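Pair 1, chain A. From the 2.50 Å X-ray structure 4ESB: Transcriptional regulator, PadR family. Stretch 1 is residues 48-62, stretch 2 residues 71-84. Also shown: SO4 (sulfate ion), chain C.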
# COMPACT_ATOMS: atom_id res chain seq x y z
N LEU A 48 0.91 -8.73 -15.83
CA LEU A 48 -0.15 -8.50 -14.86
C LEU A 48 -1.51 -8.56 -15.54
O LEU A 48 -2.47 -9.07 -14.97
CB LEU A 48 0.05 -7.16 -14.16
CG LEU A 48 -1.08 -6.69 -13.23
CD1 LEU A 48 -1.35 -7.72 -12.15
CD2 LEU A 48 -0.73 -5.34 -12.61
N LEU A 49 -1.59 -8.05 -16.77
CA LEU A 49 -2.84 -8.09 -17.53
C LEU A 49 -3.18 -9.53 -17.92
O LEU A 49 -4.35 -9.91 -17.93
CB LEU A 49 -2.75 -7.24 -18.80
CG LEU A 49 -2.79 -5.72 -18.66
CD1 LEU A 49 -2.75 -5.10 -20.05
CD2 LEU A 49 -4.02 -5.25 -17.90
N LEU A 50 -2.17 -10.32 -18.24
CA LEU A 50 -2.38 -11.71 -18.62
C LEU A 50 -2.92 -12.49 -17.44
O LEU A 50 -3.74 -13.40 -17.59
CB LEU A 50 -1.07 -12.35 -19.08
CG LEU A 50 -0.53 -11.98 -20.46
CD1 LEU A 50 0.87 -12.55 -20.64
CD2 LEU A 50 -1.46 -12.49 -21.55
N ARG A 51 -2.46 -12.13 -16.25
CA ARG A 51 -2.82 -12.83 -15.03
C ARG A 51 -4.21 -12.42 -14.56
O ARG A 51 -5.00 -13.26 -14.13
CB ARG A 51 -1.77 -12.55 -13.95
CG ARG A 51 -1.99 -13.30 -12.66
CD ARG A 51 -0.76 -13.22 -11.77
NE ARG A 51 -0.66 -11.94 -11.08
CZ ARG A 51 -1.30 -11.63 -9.96
NH1 ARG A 51 -2.11 -12.52 -9.39
NH2 ARG A 51 -1.15 -10.44 -9.41
N MET A 52 -4.51 -11.12 -14.65
CA MET A 52 -5.82 -10.63 -14.27
C MET A 52 -6.90 -11.26 -15.15
O MET A 52 -8.03 -11.45 -14.72
CB MET A 52 -5.88 -9.10 -14.37
CG MET A 52 -5.05 -8.39 -13.31
SD MET A 52 -5.06 -6.59 -13.48
CE MET A 52 -6.77 -6.22 -13.10
N GLN A 53 -6.53 -11.59 -16.39
CA GLN A 53 -7.43 -12.29 -17.30
C GLN A 53 -7.60 -13.74 -16.88
O GLN A 53 -8.71 -14.27 -16.89
CB GLN A 53 -6.90 -12.24 -18.73
CG GLN A 53 -7.17 -10.94 -19.46
CD GLN A 53 -6.47 -10.89 -20.80
OE1 GLN A 53 -7.03 -11.26 -21.83
NE2 GLN A 53 -5.22 -10.43 -20.79
N LYS A 54 -6.50 -14.38 -16.53
CA LYS A 54 -6.53 -15.79 -16.17
C LYS A 54 -7.31 -16.00 -14.88
O LYS A 54 -7.86 -17.07 -14.64
CB LYS A 54 -5.10 -16.33 -16.03
CG LYS A 54 -5.01 -17.85 -15.87
CD LYS A 54 -3.56 -18.32 -15.86
CE LYS A 54 -2.80 -17.79 -14.65
NZ LYS A 54 -3.34 -18.32 -13.37
N GLU A 55 -7.36 -14.96 -14.05
CA GLU A 55 -8.14 -15.02 -12.82
C GLU A 55 -9.54 -14.45 -13.04
O GLU A 55 -10.32 -14.33 -12.09
CB GLU A 55 -7.43 -14.26 -11.71
CG GLU A 55 -5.97 -14.65 -11.53
CD GLU A 55 -5.31 -13.87 -10.41
OE1 GLU A 55 -5.87 -12.82 -10.03
OE2 GLU A 55 -4.24 -14.30 -9.93
N LYS A 56 -9.85 -14.09 -14.28
CA LYS A 56 -11.20 -13.71 -14.66
C LYS A 56 -11.66 -12.41 -14.00
O LYS A 56 -12.85 -12.22 -13.74
CB LYS A 56 -12.18 -14.84 -14.33
CG LYS A 56 -11.77 -16.19 -14.91
CD LYS A 56 -12.55 -16.52 -16.17
CE LYS A 56 -11.76 -17.41 -17.11
NZ LYS A 56 -12.09 -17.13 -18.54
N LEU A 57 -10.72 -11.50 -13.75
CA LEU A 57 -11.05 -10.19 -13.20
C LEU A 57 -11.39 -9.23 -14.32
O LEU A 57 -12.22 -8.34 -14.17
CB LEU A 57 -9.87 -9.64 -12.39
CG LEU A 57 -9.40 -10.48 -11.21
CD1 LEU A 57 -8.25 -9.79 -10.51
CD2 LEU A 57 -10.55 -10.75 -10.25
N ILE A 58 -10.72 -9.41 -15.46
CA ILE A 58 -11.00 -8.62 -16.64
C ILE A 58 -11.04 -9.54 -17.85
O ILE A 58 -10.62 -10.69 -17.78
CB ILE A 58 -9.93 -7.53 -16.86
CG1 ILE A 58 -8.57 -8.16 -17.15
CG2 ILE A 58 -9.84 -6.62 -15.63
CD1 ILE A 58 -7.47 -7.16 -17.45
N GLU A 59 -11.57 -9.02 -18.96
CA GLU A 59 -11.74 -9.82 -20.16
C GLU A 59 -11.60 -8.95 -21.39
O GLU A 59 -12.23 -7.89 -21.48
CB GLU A 59 -13.11 -10.50 -20.14
CG GLU A 59 -13.40 -11.34 -21.37
CD GLU A 59 -14.86 -11.76 -21.45
OE1 GLU A 59 -15.59 -11.57 -20.46
OE2 GLU A 59 -15.28 -12.27 -22.52
N GLY A 60 -10.79 -9.39 -22.34
CA GLY A 60 -10.60 -8.66 -23.58
C GLY A 60 -11.49 -9.19 -24.68
O GLY A 60 -11.66 -10.40 -24.82
N THR A 61 -12.06 -8.28 -25.46
CA THR A 61 -12.86 -8.66 -26.62
C THR A 61 -12.47 -7.78 -27.80
O THR A 61 -12.23 -6.58 -27.65
CB THR A 61 -14.37 -8.51 -26.34
OG1 THR A 61 -14.76 -7.15 -26.54
CG2 THR A 61 -14.70 -8.94 -24.92
N LEU A 62 -12.42 -8.38 -28.99
CA LEU A 62 -12.07 -7.64 -30.20
C LEU A 62 -13.25 -6.79 -30.68
O LEU A 62 -14.18 -7.31 -31.28
CB LEU A 62 -11.64 -8.59 -31.31
CG LEU A 62 -10.15 -8.91 -31.45
CD1 LEU A 62 -9.33 -7.65 -31.71
CD2 LEU A 62 -9.62 -9.65 -30.23
N ARG A 71 -9.44 -3.41 -32.20
CA ARG A 71 -8.50 -3.49 -31.10
C ARG A 71 -9.02 -4.43 -30.02
O ARG A 71 -10.21 -4.76 -30.00
CB ARG A 71 -8.28 -2.10 -30.51
CG ARG A 71 -7.75 -1.07 -31.50
CD ARG A 71 -7.59 0.30 -30.84
NE ARG A 71 -7.12 1.31 -31.78
CZ ARG A 71 -5.86 1.43 -32.19
NH1 ARG A 71 -4.93 0.59 -31.75
NH2 ARG A 71 -5.52 2.39 -33.04
N LYS A 72 -8.14 -4.85 -29.13
CA LYS A 72 -8.52 -5.71 -28.02
C LYS A 72 -8.83 -4.87 -26.78
O LYS A 72 -7.93 -4.53 -26.01
CB LYS A 72 -7.40 -6.72 -27.73
CG LYS A 72 -7.70 -7.68 -26.59
CD LYS A 72 -6.79 -8.90 -26.63
CE LYS A 72 -6.95 -9.76 -25.39
NZ LYS A 72 -5.80 -10.69 -25.18
N TYR A 73 -10.11 -4.54 -26.61
CA TYR A 73 -10.55 -3.73 -25.48
C TYR A 73 -10.82 -4.62 -24.27
O TYR A 73 -11.38 -5.70 -24.40
CB TYR A 73 -11.83 -2.97 -25.84
CG TYR A 73 -11.63 -1.82 -26.80
CD1 TYR A 73 -11.32 -0.55 -26.34
CD2 TYR A 73 -11.76 -2.01 -28.17
CE1 TYR A 73 -11.14 0.51 -27.22
CE2 TYR A 73 -11.59 -0.96 -29.06
CZ TYR A 73 -11.28 0.29 -28.58
OH TYR A 73 -11.11 1.34 -29.46
N TYR A 74 -10.43 -4.14 -23.09
CA TYR A 74 -10.65 -4.89 -21.86
C TYR A 74 -11.85 -4.34 -21.09
O TYR A 74 -12.02 -3.12 -20.97
CB TYR A 74 -9.42 -4.82 -20.96
CG TYR A 74 -8.18 -5.47 -21.53
CD1 TYR A 74 -7.99 -6.85 -21.45
CD2 TYR A 74 -7.19 -4.71 -22.14
CE1 TYR A 74 -6.86 -7.44 -21.97
CE2 TYR A 74 -6.05 -5.29 -22.66
CZ TYR A 74 -5.89 -6.66 -22.57
OH TYR A 74 -4.76 -7.25 -23.09
N HIS A 75 -12.68 -5.24 -20.57
CA HIS A 75 -13.75 -4.85 -19.65
C HIS A 75 -13.68 -5.70 -18.39
O HIS A 75 -13.08 -6.77 -18.38
CB HIS A 75 -15.12 -4.97 -20.31
CG HIS A 75 -15.51 -6.38 -20.66
ND1 HIS A 75 -15.82 -7.32 -19.71
CD2 HIS A 75 -15.64 -6.99 -21.86
CE1 HIS A 75 -16.13 -8.46 -20.31
NE2 HIS A 75 -16.03 -8.29 -21.61
N ILE A 76 -14.31 -5.21 -17.33
CA ILE A 76 -14.25 -5.84 -16.02
C ILE A 76 -15.36 -6.89 -15.88
O ILE A 76 -16.46 -6.70 -16.39
CB ILE A 76 -14.40 -4.78 -14.91
CG1 ILE A 76 -13.91 -5.32 -13.56
CG2 ILE A 76 -15.84 -4.29 -14.81
CD1 ILE A 76 -13.75 -4.23 -12.51
N THR A 77 -15.05 -7.98 -15.20
CA THR A 77 -16.04 -9.02 -14.93
C THR A 77 -16.74 -8.74 -13.61
O THR A 77 -16.34 -7.85 -12.86
CB THR A 77 -15.40 -10.43 -14.85
OG1 THR A 77 -14.56 -10.51 -13.70
CG2 THR A 77 -14.60 -10.73 -16.11
N ASP A 78 -17.80 -9.50 -13.33
CA ASP A 78 -18.50 -9.37 -12.05
C ASP A 78 -17.54 -9.66 -10.91
O ASP A 78 -17.51 -8.95 -9.91
CB ASP A 78 -19.70 -10.31 -12.00
CG ASP A 78 -20.30 -10.40 -10.61
OD1 ASP A 78 -20.95 -9.43 -10.18
OD2 ASP A 78 -20.12 -11.44 -9.94
N LYS A 79 -16.77 -10.73 -11.06
CA LYS A 79 -15.76 -11.09 -10.07
C LYS A 79 -14.78 -9.94 -9.88
O LYS A 79 -14.37 -9.63 -8.75
CB LYS A 79 -15.00 -12.34 -10.52
CG LYS A 79 -13.91 -12.79 -9.55
CD LYS A 79 -13.19 -14.02 -10.06
CE LYS A 79 -12.03 -14.40 -9.15
NZ LYS A 79 -11.20 -15.50 -9.72
N GLY A 80 -14.40 -9.29 -10.98
CA GLY A 80 -13.48 -8.18 -10.93
C GLY A 80 -14.06 -6.98 -10.21
O GLY A 80 -13.34 -6.27 -9.49
N LEU A 81 -15.35 -6.75 -10.39
CA LEU A 81 -16.04 -5.65 -9.73
C LEU A 81 -16.12 -5.88 -8.22
O LEU A 81 -15.92 -4.97 -7.43
CB LEU A 81 -17.45 -5.47 -10.30
CG LEU A 81 -17.54 -4.83 -11.68
CD1 LEU A 81 -18.85 -5.21 -12.34
CD2 LEU A 81 -17.40 -3.32 -11.60
N GLU A 82 -16.43 -7.12 -7.83
CA GLU A 82 -16.47 -7.47 -6.42
C GLU A 82 -15.15 -7.11 -5.77
O GLU A 82 -15.10 -6.50 -4.70
CB GLU A 82 -16.73 -8.97 -6.24
CG GLU A 82 -18.19 -9.36 -6.24
CD GLU A 82 -18.38 -10.86 -6.41
OE1 GLU A 82 -17.38 -11.60 -6.34
OE2 GLU A 82 -19.54 -11.30 -6.61
N GLN A 83 -14.07 -7.50 -6.44
CA GLN A 83 -12.72 -7.31 -5.91
C GLN A 83 -12.34 -5.84 -5.92
O GLN A 83 -11.59 -5.38 -5.05
CB GLN A 83 -11.73 -8.13 -6.74
CG GLN A 83 -10.34 -8.22 -6.14
CD GLN A 83 -9.50 -9.32 -6.77
OE1 GLN A 83 -9.99 -10.42 -7.01
NE2 GLN A 83 -8.24 -9.02 -7.05
N LEU A 84 -12.85 -5.09 -6.89
CA LEU A 84 -12.63 -3.65 -6.94
C LEU A 84 -13.23 -2.99 -5.71
O LEU A 84 -12.64 -2.07 -5.14
CB LEU A 84 -13.23 -3.06 -8.22
CG LEU A 84 -13.24 -1.53 -8.30
CD1 LEU A 84 -11.83 -0.96 -8.22
CD2 LEU A 84 -13.93 -1.07 -9.58
S SO4 C . -4.45 -3.25 -29.73
O1 SO4 C . -4.49 -1.98 -30.44
O2 SO4 C . -4.04 -4.32 -30.64
O3 SO4 C . -3.51 -3.17 -28.61
O4 SO4 C . -5.77 -3.55 -29.20
O HOH W 1 -4.08 -9.77 -23.24
O HOH W 2 -17.64 -10.59 -23.34

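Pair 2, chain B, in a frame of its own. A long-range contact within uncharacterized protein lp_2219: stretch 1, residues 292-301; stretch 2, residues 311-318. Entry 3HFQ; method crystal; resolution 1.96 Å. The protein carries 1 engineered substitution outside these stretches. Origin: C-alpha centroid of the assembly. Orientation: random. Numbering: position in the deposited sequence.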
# COMPACT_ATOMS: atom_id res chain seq x y z
N ASP B 292 1.38 8.91 -1.70
CA ASP B 292 2.76 8.73 -1.28
C ASP B 292 3.53 10.03 -1.42
O ASP B 292 3.13 10.92 -2.17
CB ASP B 292 3.46 7.63 -2.08
CG ASP B 292 4.73 7.13 -1.40
OD1 ASP B 292 4.96 7.47 -0.22
OD2 ASP B 292 5.50 6.37 -2.04
N LEU B 293 4.62 10.14 -0.66
CA LEU B 293 5.47 11.32 -0.74
C LEU B 293 6.35 11.06 -1.95
O LEU B 293 6.59 9.90 -2.30
CB LEU B 293 6.36 11.43 0.51
CG LEU B 293 5.75 11.91 1.83
CD1 LEU B 293 4.68 10.95 2.32
CD2 LEU B 293 6.87 12.03 2.86
N ASP B 294 6.81 12.12 -2.61
CA ASP B 294 7.67 11.94 -3.77
C ASP B 294 9.08 11.66 -3.23
O ASP B 294 9.31 11.78 -2.03
CB ASP B 294 7.67 13.20 -4.63
CG ASP B 294 8.51 14.31 -4.04
OD1 ASP B 294 8.26 14.70 -2.88
OD2 ASP B 294 9.41 14.80 -4.75
N PRO B 295 10.02 11.28 -4.10
CA PRO B 295 11.39 10.99 -3.65
C PRO B 295 12.08 12.11 -2.87
O PRO B 295 12.85 11.84 -1.94
CB PRO B 295 12.11 10.66 -4.95
CG PRO B 295 11.03 9.98 -5.75
CD PRO B 295 9.86 10.92 -5.52
N THR B 296 11.82 13.36 -3.23
CA THR B 296 12.44 14.49 -2.53
C THR B 296 11.73 14.73 -1.20
O THR B 296 12.27 15.36 -0.29
CB THR B 296 12.37 15.80 -3.35
OG1 THR B 296 11.01 16.25 -3.41
CG2 THR B 296 12.89 15.58 -4.76
N GLU B 297 10.51 14.21 -1.10
CA GLU B 297 9.66 14.34 0.08
C GLU B 297 9.18 15.77 0.30
O GLU B 297 8.77 16.14 1.40
CB GLU B 297 10.38 13.83 1.33
CG GLU B 297 10.70 12.33 1.28
CD GLU B 297 10.69 11.68 2.65
OE1 GLU B 297 11.17 12.30 3.62
OE2 GLU B 297 10.21 10.53 2.76
N ALA B 298 9.22 16.57 -0.76
CA ALA B 298 8.76 17.96 -0.69
C ALA B 298 7.34 18.02 -1.25
O ALA B 298 6.72 19.08 -1.30
CB ALA B 298 9.69 18.86 -1.49
N PHE B 299 6.83 16.87 -1.68
CA PHE B 299 5.49 16.78 -2.25
C PHE B 299 4.79 15.48 -1.87
O PHE B 299 5.42 14.52 -1.45
CB PHE B 299 5.57 16.82 -3.78
CG PHE B 299 6.21 18.06 -4.32
CD1 PHE B 299 5.47 19.22 -4.54
CD2 PHE B 299 7.57 18.07 -4.62
CE1 PHE B 299 6.07 20.37 -5.04
CE2 PHE B 299 8.19 19.22 -5.12
CZ PHE B 299 7.44 20.37 -5.33
N VAL B 300 3.47 15.49 -2.03
CA VAL B 300 2.64 14.31 -1.78
C VAL B 300 1.62 14.26 -2.90
O VAL B 300 1.06 15.29 -3.28
CB VAL B 300 1.88 14.39 -0.44
CG1 VAL B 300 0.86 13.25 -0.37
CG2 VAL B 300 2.86 14.28 0.73
N VAL B 301 1.39 13.07 -3.43
CA VAL B 301 0.40 12.88 -4.49
C VAL B 301 -0.59 11.84 -3.99
O VAL B 301 -0.20 10.79 -3.49
CB VAL B 301 1.05 12.37 -5.80
CG1 VAL B 301 -0.03 11.94 -6.79
CG2 VAL B 301 1.91 13.46 -6.40
N THR B 311 -4.43 14.53 -6.72
CA THR B 311 -4.18 15.83 -6.11
C THR B 311 -2.72 15.94 -5.70
O THR B 311 -2.13 14.99 -5.19
CB THR B 311 -5.07 16.03 -4.87
OG1 THR B 311 -6.44 15.87 -5.24
CG2 THR B 311 -4.87 17.42 -4.28
N LEU B 312 -2.14 17.12 -5.94
CA LEU B 312 -0.74 17.37 -5.60
C LEU B 312 -0.65 18.36 -4.44
O LEU B 312 -1.30 19.40 -4.45
CB LEU B 312 0.01 17.95 -6.80
CG LEU B 312 1.45 18.40 -6.52
CD1 LEU B 312 2.32 17.18 -6.25
CD2 LEU B 312 2.00 19.17 -7.71
N TYR B 313 0.17 18.01 -3.45
CA TYR B 313 0.40 18.88 -2.29
C TYR B 313 1.87 19.21 -2.17
O TYR B 313 2.73 18.45 -2.62
CB TYR B 313 0.05 18.19 -0.96
CG TYR B 313 -1.34 17.65 -0.82
CD1 TYR B 313 -1.61 16.31 -1.08
CD2 TYR B 313 -2.37 18.46 -0.35
CE1 TYR B 313 -2.87 15.79 -0.87
CE2 TYR B 313 -3.64 17.95 -0.14
CZ TYR B 313 -3.88 16.61 -0.39
OH TYR B 313 -5.12 16.07 -0.16
N ALA B 314 2.14 20.34 -1.54
CA ALA B 314 3.51 20.73 -1.26
C ALA B 314 3.61 20.26 0.19
O ALA B 314 2.63 20.30 0.93
CB ALA B 314 3.66 22.24 -1.33
N ARG B 315 4.78 19.78 0.59
CA ARG B 315 4.98 19.31 1.96
C ARG B 315 6.16 20.03 2.59
O ARG B 315 7.25 20.04 2.04
CB ARG B 315 5.24 17.80 1.96
CG ARG B 315 5.70 17.26 3.32
CD ARG B 315 5.96 15.75 3.29
NE ARG B 315 6.39 15.26 4.60
CZ ARG B 315 7.64 15.29 5.05
NH1 ARG B 315 8.62 15.77 4.29
NH2 ARG B 315 7.91 14.85 6.27
N ASP B 316 5.94 20.64 3.76
CA ASP B 316 7.01 21.35 4.46
C ASP B 316 7.93 20.29 5.07
O ASP B 316 7.48 19.41 5.80
CB ASP B 316 6.42 22.24 5.56
CG ASP B 316 7.46 23.14 6.21
OD1 ASP B 316 8.36 22.62 6.90
OD2 ASP B 316 7.38 24.37 6.01
N LEU B 317 9.22 20.39 4.76
CA LEU B 317 10.21 19.43 5.24
C LEU B 317 10.45 19.41 6.75
O LEU B 317 10.88 18.39 7.30
CB LEU B 317 11.54 19.66 4.52
CG LEU B 317 11.53 19.64 2.99
CD1 LEU B 317 12.95 19.85 2.47
CD2 LEU B 317 10.97 18.32 2.49
N THR B 318 10.19 20.53 7.42
CA THR B 318 10.43 20.58 8.85
C THR B 318 9.16 20.40 9.69
O THR B 318 9.20 19.77 10.74
CB THR B 318 11.12 21.91 9.25
OG1 THR B 318 10.23 23.01 9.02
CG2 THR B 318 12.38 22.12 8.42

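Pair 1, from a PadR-family transcriptional regulator, and pair 2, from the uncharacterized protein lp_2219, share a turn that leads into a strand paired antiparallel with a second strand; the N, CA and C atoms of 14 central residues superpose with an RMSD of 0.9 Å. The strand axes approach to 4.4 Å at 149° in pair 1 and to 4.6 Å at 157° in pair 2. Glu A59 pairs with His A75, and the matching Val B300 with Tyr B313, each as a hydrogen-bonded antiparallel bridge: Glu A59 N to His A75 O and His A75 N to Glu A59 O are both 2.8 Å, while Val B300 N to Tyr B313 O is 3.1 Å and Tyr B313 N to Val B300 O is 2.9 Å. Two residues nearer the turn, the backbone bond from Thr A77 N to Leu A57 O (3.0 Å) recurs as Arg B315 N to Ala B298 O (2.8 Å).

The approach to the strand follows a similar backbone path in both, though in pair 1 it is the end of a helix, closed by a Schellman motif with Lys A56 at positive phi, and in pair 2 a type I turn from Asp B294 to Glu B297, which matches Lys A56 and also has positive phi. The carbonyl at this position is used in both. Thr A77 OG1 donates a very short bond to Lys A56 O (2.4 Å) and also accepts from Gly A80 N (3.0 Å), capping the following helix. Its counterpart, Arg B315, reaches Glu B297 O with NH1 (2.9 Å), while Leu B293 CD2 lies over one face of the guanidinium. A compact hydroxyl and an extended arginine thus hold the same carbonyl.

At the next matched position downstream but one, Lys A79 and Leu B317 meet the turn differently. Lys A79 is extended, all chi angles t, and NZ donates to Glu A55 O (2.8 Å); Leu B317 instead lays CD2 against Ala B298 CB (4.2 Å).

On the sheet face of Ile A58, Gly A60, Tyr A74 and Ile A76, the Tyr A74 ring passes close to the glycine, with CD1 3.8 Å from Gly A60 CA and 4.0 Å from Ile A58 CD1. A CB modelled on Gly A60 would fall 2.8 Å from Lys A72 CE, a clash, and 3.3 Å from Tyr A74 CE1. A water joins Tyr A74 OH (2.6 Å), Gln A53 NE2 (2.8 Å) and Lys A72 NZ (2.8 Å). Pair 2 fills the equivalent face with aliphatic contacts: Leu B312, matching Tyr A74, places CD1 3.7 Å from Val B301 CG2 and 4.1 Å from Phe B299 CB. Val B301 stands at the position of Gly A60, and its CG2 is one of the contacts of Leu B312 CD1.

The other face contrasts polar with apolar. Glu A59 OE1 lies 3.2 Å from His A75 CE1, and a second water bonds Glu A59 OE2 (3.0 Å) and, weakly, His A75 NE2 (3.3 Å). In pair 2, Val B300 CG1 packs on Tyr B313 CD1 at 4.0 Å.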